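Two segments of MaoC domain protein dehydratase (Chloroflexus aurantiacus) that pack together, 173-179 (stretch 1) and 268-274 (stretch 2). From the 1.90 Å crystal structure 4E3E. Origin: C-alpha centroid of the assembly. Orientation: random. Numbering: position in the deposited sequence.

Stretch 1 (173-179) DLTVPYT
Stretch 2 268-274: ALSIAAI

The two stretches belong to one chain, and no touching pair lies closer than 91 residues in sequence. Their end-to-end directions, CA 174 to 178 against CA 269 to 273, differ by 157°, so they run roughly antiparallel. The register is uneven: the CA atoms of Leu-174 and Ala-272 are 6.2 Å apart, whereas those of Tyr-178 and Leu-269 are 10.3 Å apart. At the wide end the Tyr-178 side chain spans the gap; at the narrow end Leu-174 reaches the CB atoms of two alanines. Together the two sides bury 244 Å². Stretch 1 has no regular helix or strand, while stretch 2 passes from loop into a strand that continues beyond Ile-274.

Ala-268 (phi/psi -75/78) points its CB away and makes no contact. The CA-to-CB bond of Leu-269 (-63/-32; chi1 -74°, m; chi2 -172°, t) points toward stretch 1. Leu-269 CB lies 3.6 Å from Tyr-178 OH, and makes an apolar contact with Tyr-178 CZ at 4.3 Å.

Ser-270 is extended (-156/157), with chi1 68° (p). Its OG is 2.8 Å from Tyr-178 OH, a hydrogen bond in which either hydroxyl could be the donor. Ser-270 OG sits at the ring edge, near the ring plane, where a phenol oxygen can form such a bond. Tyr-178 reaches it from a -132/172 backbone with chi1 47° (p) and chi2 83°, its CA-to-CB bond directed toward stretch 2.

Ile-271 (-92/125; chi1 -65°, m; chi2 170°, t) turns its CB away, and its nearest side-chain approach to stretch 1 is 8.2 Å, from Ile-271 CG2 to Leu-174 CD2.

Ala-272 departs from extended geometry at -102/-19, yet its CB points toward stretch 1, 4.1 Å from Leu-174 CD2. Leu-174 (-74/135; chi1 -59°, m; chi2 -178°, t) sets out sideways, but the end of its side chain comes nearer. Beside this apolar contact, one water links the backbones: it accepts from Thr-175 N at 2.9 Å and donates to Ala-272 O at 2.6 Å. No direct hydrogen bond joins the two main chains, so the water supplies their polar link. Thr-175 itself is at -83/132, with chi1 -65° (m).

Ala-273 returns to an extended conformation (-157/151). Its CB also points toward stretch 1 and meets Leu-174 CD2 at 3.8 Å, so that one methyl contacts two consecutive alanines. Ile-274 (-112/122; chi1 -65°, m; chi2 160°, t) is out of reach. Across the gap, the CA-to-CB bond of Val-176 (-123/83; chi1 -176°, t) points away, and Pro-177 (-85/-2, C-gamma endo) leads the chain to Tyr-178.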

ATOM      1  N   ASP A 173      -5.176   2.293 -35.916  1.00 29.18           N
ATOM      2  CA  ASP A 173      -3.945   2.452 -35.116  1.00 31.01           C
ATOM      3  C   ASP A 173      -3.950   1.671 -33.792  1.00 30.36           C
ATOM      4  O   ASP A 173      -2.941   1.647 -33.085  1.00 32.53           O
ATOM      5  CB  ASP A 173      -3.679   3.938 -34.792  1.00 29.96           C
ATOM      6  CG  ASP A 173      -3.221   4.739 -36.004  1.00 33.85           C
ATOM      7  OD1 ASP A 173      -2.898   4.152 -37.053  1.00 35.27           O
ATOM      8  OD2 ASP A 173      -3.174   5.973 -35.904  1.00 39.48           O
ATOM      9  N   LEU A 174      -5.079   1.058 -33.444  1.00 29.11           N
ATOM     10  CA  LEU A 174      -5.201   0.376 -32.151  1.00 30.12           C
ATOM     11  C   LEU A 174      -4.431  -0.931 -32.123  1.00 29.59           C
ATOM     12  O   LEU A 174      -4.507  -1.706 -33.057  1.00 32.20           O
ATOM     13  CB  LEU A 174      -6.663   0.087 -31.822  1.00 26.97           C
ATOM     14  CG  LEU A 174      -7.630   1.275 -31.741  1.00 29.40           C
ATOM     15  CD1 LEU A 174      -9.021   0.797 -31.363  1.00 32.39           C
ATOM     16  CD2 LEU A 174      -7.155   2.300 -30.737  1.00 24.18           C
ATOM     17  N   THR A 175      -3.702  -1.169 -31.039  1.00 28.79           N
ATOM     18  CA  THR A 175      -3.075  -2.470 -30.790  1.00 32.51           C
ATOM     19  C   THR A 175      -4.111  -3.392 -30.149  1.00 32.26           C
ATOM     20  O   THR A 175      -4.801  -2.991 -29.210  1.00 33.12           O
ATOM     21  CB  THR A 175      -1.834  -2.327 -29.883  1.00 33.85           C
ATOM     22  OG1 THR A 175      -0.843  -1.561 -30.571  1.00 35.82           O
ATOM     23  CG2 THR A 175      -1.239  -3.678 -29.527  1.00 32.98           C
ATOM     24  N   VAL A 176      -4.232  -4.610 -30.676  1.00 31.30           N
ATOM     25  CA  VAL A 176      -5.171  -5.614 -30.155  1.00 34.64           C
ATOM     26  C   VAL A 176      -4.335  -6.846 -29.802  1.00 32.63           C
ATOM     27  O   VAL A 176      -4.230  -7.779 -30.601  1.00 37.08           O
ATOM     28  CB  VAL A 176      -6.281  -5.967 -31.183  1.00 34.00           C
ATOM     29  CG1 VAL A 176      -7.293  -6.939 -30.587  1.00 34.30           C
ATOM     30  CG2 VAL A 176      -6.987  -4.712 -31.674  1.00 33.91           C
ATOM     31  N   PRO A 177      -3.729  -6.842 -28.600  1.00 32.13           N
ATOM     32  CA  PRO A 177      -2.621  -7.743 -28.255  1.00 33.75           C
ATOM     33  C   PRO A 177      -3.040  -9.116 -27.768  1.00 35.16           C
ATOM     34  O   PRO A 177      -2.185  -9.942 -27.472  1.00 39.88           O
ATOM     35  CB  PRO A 177      -1.937  -7.010 -27.107  1.00 32.77           C
ATOM     36  CG  PRO A 177      -3.045  -6.220 -26.445  1.00 29.47           C
ATOM     37  CD  PRO A 177      -4.087  -5.943 -27.482  1.00 28.89           C
ATOM     38  N   TYR A 178      -4.339  -9.350 -27.657  1.00 35.04           N
ATOM     39  CA  TYR A 178      -4.825 -10.659 -27.237  1.00 34.13           C
ATOM     40  C   TYR A 178      -5.927 -11.145 -28.166  1.00 34.16           C
ATOM     41  O   TYR A 178      -6.375 -10.408 -29.048  1.00 38.33           O
ATOM     42  CB  TYR A 178      -5.277 -10.626 -25.776  1.00 34.04           C
ATOM     43  CG  TYR A 178      -6.158  -9.458 -25.414  1.00 31.60           C
ATOM     44  CD1 TYR A 178      -7.524  -9.498 -25.656  1.00 37.59           C
ATOM     45  CD2 TYR A 178      -5.627  -8.310 -24.815  1.00 33.60           C
ATOM     46  CE1 TYR A 178      -8.344  -8.425 -25.317  1.00 40.14           C
ATOM     47  CE2 TYR A 178      -6.435  -7.235 -24.474  1.00 32.92           C
ATOM     48  CZ  TYR A 178      -7.795  -7.296 -24.727  1.00 36.11           C
ATOM     49  OH  TYR A 178      -8.618  -6.235 -24.382  1.00 37.31           O
ATOM     50  N   THR A 179      -6.342 -12.394 -27.980  1.00 35.44           N
ATOM     51  CA  THR A 179      -7.312 -13.029 -28.857  1.00 32.19           C
ATOM     52  C   THR A 179      -8.366 -13.719 -28.021  1.00 34.09           C
ATOM     53  O   THR A 179      -8.051 -14.327 -27.001  1.00 35.46           O
ATOM     54  CB  THR A 179      -6.639 -14.096 -29.733  1.00 36.61           C
ATOM     55  OG1 THR A 179      -5.550 -13.497 -30.439  1.00 42.26           O
ATOM     56  CG2 THR A 179      -7.631 -14.665 -30.740  1.00 35.62           C
ATOM     57  N   ALA A 268     -15.313  -4.698 -21.093  1.00 25.13           N
ATOM     58  CA  ALA A 268     -14.377  -3.730 -21.671  1.00 25.26           C
ATOM     59  C   ALA A 268     -13.000  -4.023 -21.085  1.00 25.14           C
ATOM     60  O   ALA A 268     -12.525  -3.323 -20.181  1.00 29.36           O
ATOM     61  CB  ALA A 268     -14.806  -2.297 -21.380  1.00 24.79           C
ATOM     62  N   LEU A 269     -12.361  -5.055 -21.619  1.00 23.13           N
ATOM     63  CA  LEU A 269     -11.227  -5.680 -20.940  1.00 27.18           C
ATOM     64  C   LEU A 269     -10.017  -4.785 -20.738  1.00 29.50           C
ATOM     65  O   LEU A 269      -9.296  -4.928 -19.735  1.00 32.96           O
ATOM     66  CB  LEU A 269     -10.817  -6.958 -21.656  1.00 30.54           C
ATOM     67  CG  LEU A 269     -11.793  -8.113 -21.417  1.00 34.65           C
ATOM     68  CD1 LEU A 269     -11.173  -9.359 -22.005  1.00 32.03           C
ATOM     69  CD2 LEU A 269     -12.167  -8.297 -19.928  1.00 38.23           C
ATOM     70  N   SER A 270      -9.794  -3.866 -21.679  1.00 27.12           N
ATOM     71  CA  SER A 270      -8.646  -2.966 -21.591  1.00 28.50           C
ATOM     72  C   SER A 270      -8.914  -1.711 -22.383  1.00 28.50           C
ATOM     73  O   SER A 270      -9.748  -1.707 -23.302  1.00 29.74           O
ATOM     74  CB  SER A 270      -7.378  -3.640 -22.114  1.00 27.94           C
ATOM     75  OG  SER A 270      -7.466  -3.856 -23.516  1.00 30.43           O
ATOM     76  N   ILE A 271      -8.202  -0.652 -22.014  1.00 28.41           N
ATOM     77  CA  ILE A 271      -8.257   0.614 -22.713  1.00 30.43           C
ATOM     78  C   ILE A 271      -7.169   0.625 -23.766  1.00 29.22           C
ATOM     79  O   ILE A 271      -5.988   0.391 -23.455  1.00 31.63           O
ATOM     80  CB  ILE A 271      -8.065   1.808 -21.754  1.00 28.61           C
ATOM     81  CG1 ILE A 271      -9.243   1.880 -20.771  1.00 29.94           C
ATOM     82  CG2 ILE A 271      -7.877   3.087 -22.569  1.00 23.82           C
ATOM     83  CD1 ILE A 271      -9.055   2.877 -19.626  1.00 25.76           C
ATOM     84  N   ALA A 272      -7.567   0.868 -25.014  1.00 27.00           N
ATOM     85  CA  ALA A 272      -6.624   0.837 -26.123  1.00 28.30           C
ATOM     86  C   ALA A 272      -6.210   2.233 -26.587  1.00 27.94           C
ATOM     87  O   ALA A 272      -5.178   2.390 -27.254  1.00 27.43           O
ATOM     88  CB  ALA A 272      -7.193   0.029 -27.275  1.00 26.52           C
ATOM     89  N   ALA A 273      -7.005   3.244 -26.240  1.00 25.68           N
ATOM     90  CA  ALA A 273      -6.682   4.615 -26.594  1.00 26.02           C
ATOM     91  C   ALA A 273      -7.362   5.599 -25.669  1.00 25.93           C
ATOM     92  O   ALA A 273      -8.452   5.327 -25.154  1.00 28.51           O
ATOM     93  CB  ALA A 273      -7.101   4.916 -28.033  1.00 27.38           C
ATOM     94  N   ILE A 274      -6.721   6.748 -25.486  1.00 26.45           N
ATOM     95  CA  ILE A 274      -7.348   7.915 -24.865  1.00 27.70           C
ATOM     96  C   ILE A 274      -7.510   8.998 -25.938  1.00 27.90           C
ATOM     97  O   ILE A 274      -6.530   9.427 -26.543  1.00 29.59           O
ATOM     98  CB  ILE A 274      -6.513   8.449 -23.690  1.00 24.98           C
ATOM     99  CG1 ILE A 274      -6.463   7.396 -22.576  1.00 25.98           C
ATOM    100  CG2 ILE A 274      -7.104   9.756 -23.162  1.00 25.90           C
ATOM    101  CD1 ILE A 274      -5.314   7.571 -21.601  1.00 24.66           C
TER
HETATM  102  O   HOH W   1      -3.920   0.871 -29.022  1.00 38.31           O